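Local coordinates for putative uncharacterized protein (Pseudomonas phage 201phi2-1, PDB 3R4V) that belongs to the tubulin-like proteins of bacteriophages and holds guanosine-5'-diphosphate in a pocket of its fold, at residues 73-78 with 100-105; 178-183 with 255-260. All coordinates share one frame; numbering follows the deposited sequence.

Interaction 1: 73-78 with 100-105; sequences ALMDTI and PLITGQ
Met-75 lies against the aliphatic part of Gln-105, its CG 3.6 Å from Gln-105 CG and its CE 3.6 Å from Gln-105 CB, the two side chains crossing at a slant. With CG already against the glutamine, bends at chi2 (-49°) and chi3 (-57°) bring SD and CE back onto Gln-105 CB. The sulfur also meets Ile-102, with Met-75 SD 3.9 Å from Ile-102 CG2. Beside the sulfur, Ile-78 brings its CD1 methyl to the same Ile-102 CG2 at 4.1 Å, so one methyl serves two partners. No hydrogen bond spans the contact, which is wholly a matter of side chains.

Further out, Leu-74 O accepts from both Thr-77 N and Thr-77 OG1, the hydroxyl at 2.8 Å and in the carbonyl plane. Ile-78 N bonds to Met-75 O, and Ile-78 O is hydrogen-bonded by Arg-109 NH2. Phe-31 touches both isoleucines, as does Ile-8 of strand 6-10. Helix 71-76 and helix 95-108 thus meet over the parallel strands of the nucleotide-binding half of a tubulin-like fold, a layer of helices packed on a sheet.

Interaction 2: 178-183 with 255-260; sequences LVNQNH and VDDLDV
The Asn-180 amide meets the Asp-257 carboxylate nearly coplanar, the two coming from opposite directions with their planes only 10° apart. Its ND2 donates to Asp-257 OD2 at 3.1 Å, in the plane of its own amide and onto the syn lone pair of the oxygen. Asn-182 reaches the same oxygen differently: its ND2 stands 3.3 Å from Asp-257 OD2 and meets it from above the carboxylate plane, with the two planes turned 69° to each other. A water then donates to Asp-257 OD2 at 2.8 Å, giving this oxygen three hydrogen bonds; the water also bonds His-183 ND1 and, weakly, Asn-182 ND2. This clustering of donors probably stabilises the negative charge of Asp-257.

Both loops hold their polar groups in place through Asx turns. Asn-180 OD1 accepts from Asn-182 N at 2.9 Å, which fixes the amide with ND2 facing Asp-257, and the same OD1 lies 3.1 Å above the plane of the His-183 ring, offset toward its rim. Across the contact, Asp-257 CG lies opposite the backbone N (chi1 -167°), and OD1 takes Asp-259 N at 3.2 Å on its anti side, leaving OD2 to face the asparagines. The type I turn from Asp-257 to Val-260 is closed by Val-260 N bonding to Asp-257 O.

His-183 NE2 is hydrogen-bonded to Leu-177 O, while Lys-254 bonds Asn-182 O and Asp-82 takes Gln-181 NE2. The contact therefore joins the loop leaving helix 161-178 toward helix 188-195 with the loop linking strands 247-252 and 264-270; Leu-177 of helix 161-178 touches Asp-257 and Asp-259, and Leu-232 of strand 228-233 packs on His-183.

The two interactions have centres about 28 Å apart and nearest atoms about 14 Å apart, and follow one another in series along the chain. Interaction 1 is a buried apolar contact between helices, by the parallel strands 6-10 and 28-32; the side chain of Ile-102 is about 12 Å from the bound guanosine-5'-diphosphate, not in contact with it. Interaction 2 is polar and partly buried, by strands 228-233, 247-252 and 264-270, with helix 161-178 leading into its first loop. Segment 255-260 belongs to the C-terminal domain of the phage tubulin-like family. The centres of interactions 2 and 1 lie about 24 Å and 15 Å from the centre of the chain.

Interaction 1: 73-78 with 100-105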
# COMPACT_ATOMS: atom_id res chain seq x y z
N ALA A 73 -17.81 5.74 10.26
CA ALA A 73 -18.02 4.63 11.17
C ALA A 73 -16.79 3.73 11.27
O ALA A 73 -16.46 3.25 12.35
CB ALA A 73 -19.25 3.82 10.75
N LEU A 74 -16.11 3.50 10.14
CA LEU A 74 -14.89 2.68 10.17
C LEU A 74 -13.79 3.38 10.96
O LEU A 74 -13.05 2.72 11.70
CB LEU A 74 -14.39 2.35 8.76
CG LEU A 74 -15.36 1.58 7.86
CD1 LEU A 74 -14.66 1.08 6.60
CD2 LEU A 74 -16.00 0.43 8.62
N MET A 75 -13.69 4.69 10.81
CA MET A 75 -12.62 5.46 11.44
C MET A 75 -12.75 5.46 12.97
O MET A 75 -11.76 5.53 13.68
CB MET A 75 -12.55 6.89 10.89
CG MET A 75 -12.17 6.99 9.40
SD MET A 75 -10.71 6.02 8.94
CE MET A 75 -9.49 6.71 10.06
N ASP A 76 -13.98 5.40 13.47
CA ASP A 76 -14.20 5.36 14.91
C ASP A 76 -13.63 4.10 15.56
O ASP A 76 -13.35 4.08 16.75
CB ASP A 76 -15.68 5.51 15.26
CG ASP A 76 -16.14 6.96 15.24
OD1 ASP A 76 -15.31 7.85 15.52
OD2 ASP A 76 -17.33 7.21 14.94
N THR A 77 -13.47 3.05 14.77
CA THR A 77 -12.89 1.82 15.29
C THR A 77 -11.36 1.82 15.22
O THR A 77 -10.72 0.88 15.66
CB THR A 77 -13.41 0.57 14.55
OG1 THR A 77 -12.77 0.46 13.28
CG2 THR A 77 -14.93 0.64 14.36
N ILE A 78 -10.78 2.88 14.66
CA ILE A 78 -9.32 2.94 14.54
C ILE A 78 -8.77 3.91 15.57
O ILE A 78 -8.98 5.11 15.47
CB ILE A 78 -8.88 3.34 13.11
CG1 ILE A 78 -9.43 2.34 12.09
CG2 ILE A 78 -7.35 3.44 13.03
CD1 ILE A 78 -9.23 2.76 10.63
N PRO A 100 -7.47 3.82 0.22
CA PRO A 100 -7.29 5.27 0.04
C PRO A 100 -8.29 6.16 0.81
O PRO A 100 -7.90 7.26 1.22
CB PRO A 100 -7.41 5.46 -1.47
CG PRO A 100 -6.94 4.11 -2.03
CD PRO A 100 -7.53 3.11 -1.07
N LEU A 101 -9.53 5.73 0.98
CA LEU A 101 -10.45 6.54 1.79
C LEU A 101 -9.94 6.65 3.22
O LEU A 101 -9.92 7.74 3.80
CB LEU A 101 -11.87 5.97 1.78
CG LEU A 101 -12.59 6.15 0.44
CD1 LEU A 101 -13.89 5.38 0.48
CD2 LEU A 101 -12.84 7.64 0.14
N ILE A 102 -9.51 5.54 3.80
CA ILE A 102 -9.00 5.55 5.17
C ILE A 102 -7.73 6.41 5.23
O ILE A 102 -7.51 7.16 6.19
CB ILE A 102 -8.75 4.13 5.70
CG1 ILE A 102 -10.09 3.44 5.94
CG2 ILE A 102 -7.92 4.15 7.00
CD1 ILE A 102 -9.96 1.94 6.12
N THR A 103 -6.93 6.32 4.17
CA THR A 103 -5.68 7.07 4.06
C THR A 103 -5.98 8.57 4.09
O THR A 103 -5.31 9.34 4.79
CB THR A 103 -4.93 6.71 2.77
OG1 THR A 103 -4.56 5.33 2.82
CG2 THR A 103 -3.67 7.55 2.61
N GLY A 104 -6.98 8.99 3.33
CA GLY A 104 -7.43 10.37 3.38
C GLY A 104 -7.80 10.80 4.79
O GLY A 104 -7.46 11.90 5.22
N GLN A 105 -8.49 9.92 5.51
CA GLN A 105 -8.88 10.23 6.89
C GLN A 105 -7.65 10.34 7.80
O GLN A 105 -7.60 11.19 8.71
CB GLN A 105 -9.84 9.16 7.42
CG GLN A 105 -11.17 9.11 6.68
CD GLN A 105 -11.95 10.41 6.81
OE1 GLN A 105 -12.15 10.92 7.92
NE2 GLN A 105 -12.38 10.95 5.68

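Interaction 2: 178-183 with 255-260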
# COMPACT_ATOMS: atom_id res chain seq x y z
N LEU A 178 10.99 -0.16 13.39
CA LEU A 178 11.39 1.24 13.26
C LEU A 178 10.66 2.15 14.24
O LEU A 178 11.28 2.99 14.90
CB LEU A 178 11.16 1.73 11.82
CG LEU A 178 11.37 3.24 11.57
CD1 LEU A 178 12.83 3.62 11.84
CD2 LEU A 178 10.95 3.64 10.14
N VAL A 179 9.33 1.99 14.32
CA VAL A 179 8.49 2.91 15.10
C VAL A 179 8.18 2.40 16.52
O VAL A 179 7.25 2.89 17.17
CB VAL A 179 7.20 3.30 14.31
CG1 VAL A 179 7.60 3.81 12.92
CG2 VAL A 179 6.29 2.10 14.16
N ASN A 180 8.97 1.45 17.01
CA ASN A 180 8.74 0.89 18.35
C ASN A 180 9.22 1.77 19.52
O ASN A 180 9.05 1.41 20.69
CB ASN A 180 9.28 -0.54 18.46
CG ASN A 180 10.79 -0.60 18.80
OD1 ASN A 180 11.47 0.42 18.94
ND2 ASN A 180 11.30 -1.82 18.94
N GLN A 181 9.82 2.92 19.20
CA GLN A 181 10.15 3.97 20.18
C GLN A 181 11.20 3.55 21.19
O GLN A 181 11.36 4.18 22.24
CB GLN A 181 8.88 4.48 20.88
CG GLN A 181 7.83 5.05 19.91
CD GLN A 181 6.61 5.64 20.61
OE1 GLN A 181 6.65 5.97 21.79
NE2 GLN A 181 5.52 5.79 19.87
N ASN A 182 11.94 2.50 20.86
CA ASN A 182 12.93 1.93 21.78
C ASN A 182 14.37 2.14 21.31
O ASN A 182 15.31 1.56 21.88
CB ASN A 182 12.63 0.44 21.99
CG ASN A 182 13.56 -0.21 23.00
OD1 ASN A 182 13.61 0.20 24.16
ND2 ASN A 182 14.28 -1.24 22.57
N HIS A 183 14.56 2.98 20.30
CA HIS A 183 15.89 3.20 19.74
C HIS A 183 16.54 4.47 20.28
O HIS A 183 15.87 5.49 20.45
CB HIS A 183 15.83 3.26 18.22
CG HIS A 183 15.01 2.16 17.62
ND1 HIS A 183 15.19 0.83 17.95
CD2 HIS A 183 13.99 2.20 16.73
CE1 HIS A 183 14.32 0.10 17.28
NE2 HIS A 183 13.58 0.90 16.54
N VAL A 255 20.71 -4.41 21.31
CA VAL A 255 20.98 -5.83 21.10
C VAL A 255 20.07 -6.76 21.90
O VAL A 255 19.96 -7.95 21.59
CB VAL A 255 22.48 -6.18 21.38
CG1 VAL A 255 22.86 -5.87 22.83
CG2 VAL A 255 22.75 -7.65 21.05
N ASP A 256 19.41 -6.22 22.92
CA ASP A 256 18.45 -7.00 23.71
C ASP A 256 17.02 -6.80 23.21
O ASP A 256 16.08 -7.34 23.79
CB ASP A 256 18.54 -6.65 25.19
CG ASP A 256 18.22 -5.19 25.47
OD1 ASP A 256 18.64 -4.32 24.68
OD2 ASP A 256 17.55 -4.92 26.49
N ASP A 257 16.86 -6.02 22.14
CA ASP A 257 15.58 -5.86 21.46
C ASP A 257 15.38 -7.11 20.61
O ASP A 257 16.04 -7.29 19.58
CB ASP A 257 15.60 -4.59 20.58
CG ASP A 257 14.22 -4.18 20.07
OD1 ASP A 257 13.34 -5.05 19.93
OD2 ASP A 257 14.02 -2.97 19.78
N LEU A 258 14.49 -7.99 21.05
CA LEU A 258 14.28 -9.26 20.37
C LEU A 258 13.72 -9.11 18.95
O LEU A 258 13.79 -10.04 18.14
CB LEU A 258 13.36 -10.16 21.20
CG LEU A 258 13.93 -10.62 22.54
CD1 LEU A 258 12.82 -11.16 23.43
CD2 LEU A 258 15.02 -11.66 22.32
N ASP A 259 13.16 -7.94 18.65
CA ASP A 259 12.61 -7.69 17.32
C ASP A 259 13.68 -7.26 16.32
O ASP A 259 13.41 -7.12 15.13
CB ASP A 259 11.50 -6.64 17.39
CG ASP A 259 10.26 -7.15 18.10
OD1 ASP A 259 10.12 -8.39 18.26
OD2 ASP A 259 9.42 -6.32 18.51
N VAL A 260 14.90 -7.05 16.80
CA VAL A 260 15.98 -6.62 15.92
C VAL A 260 16.46 -7.77 15.04
O VAL A 260 17.13 -8.69 15.50
CB VAL A 260 17.15 -5.99 16.71
CG1 VAL A 260 18.34 -5.76 15.80
CG2 VAL A 260 16.69 -4.69 17.35
O HOH W 1 16.04 -1.04 19.88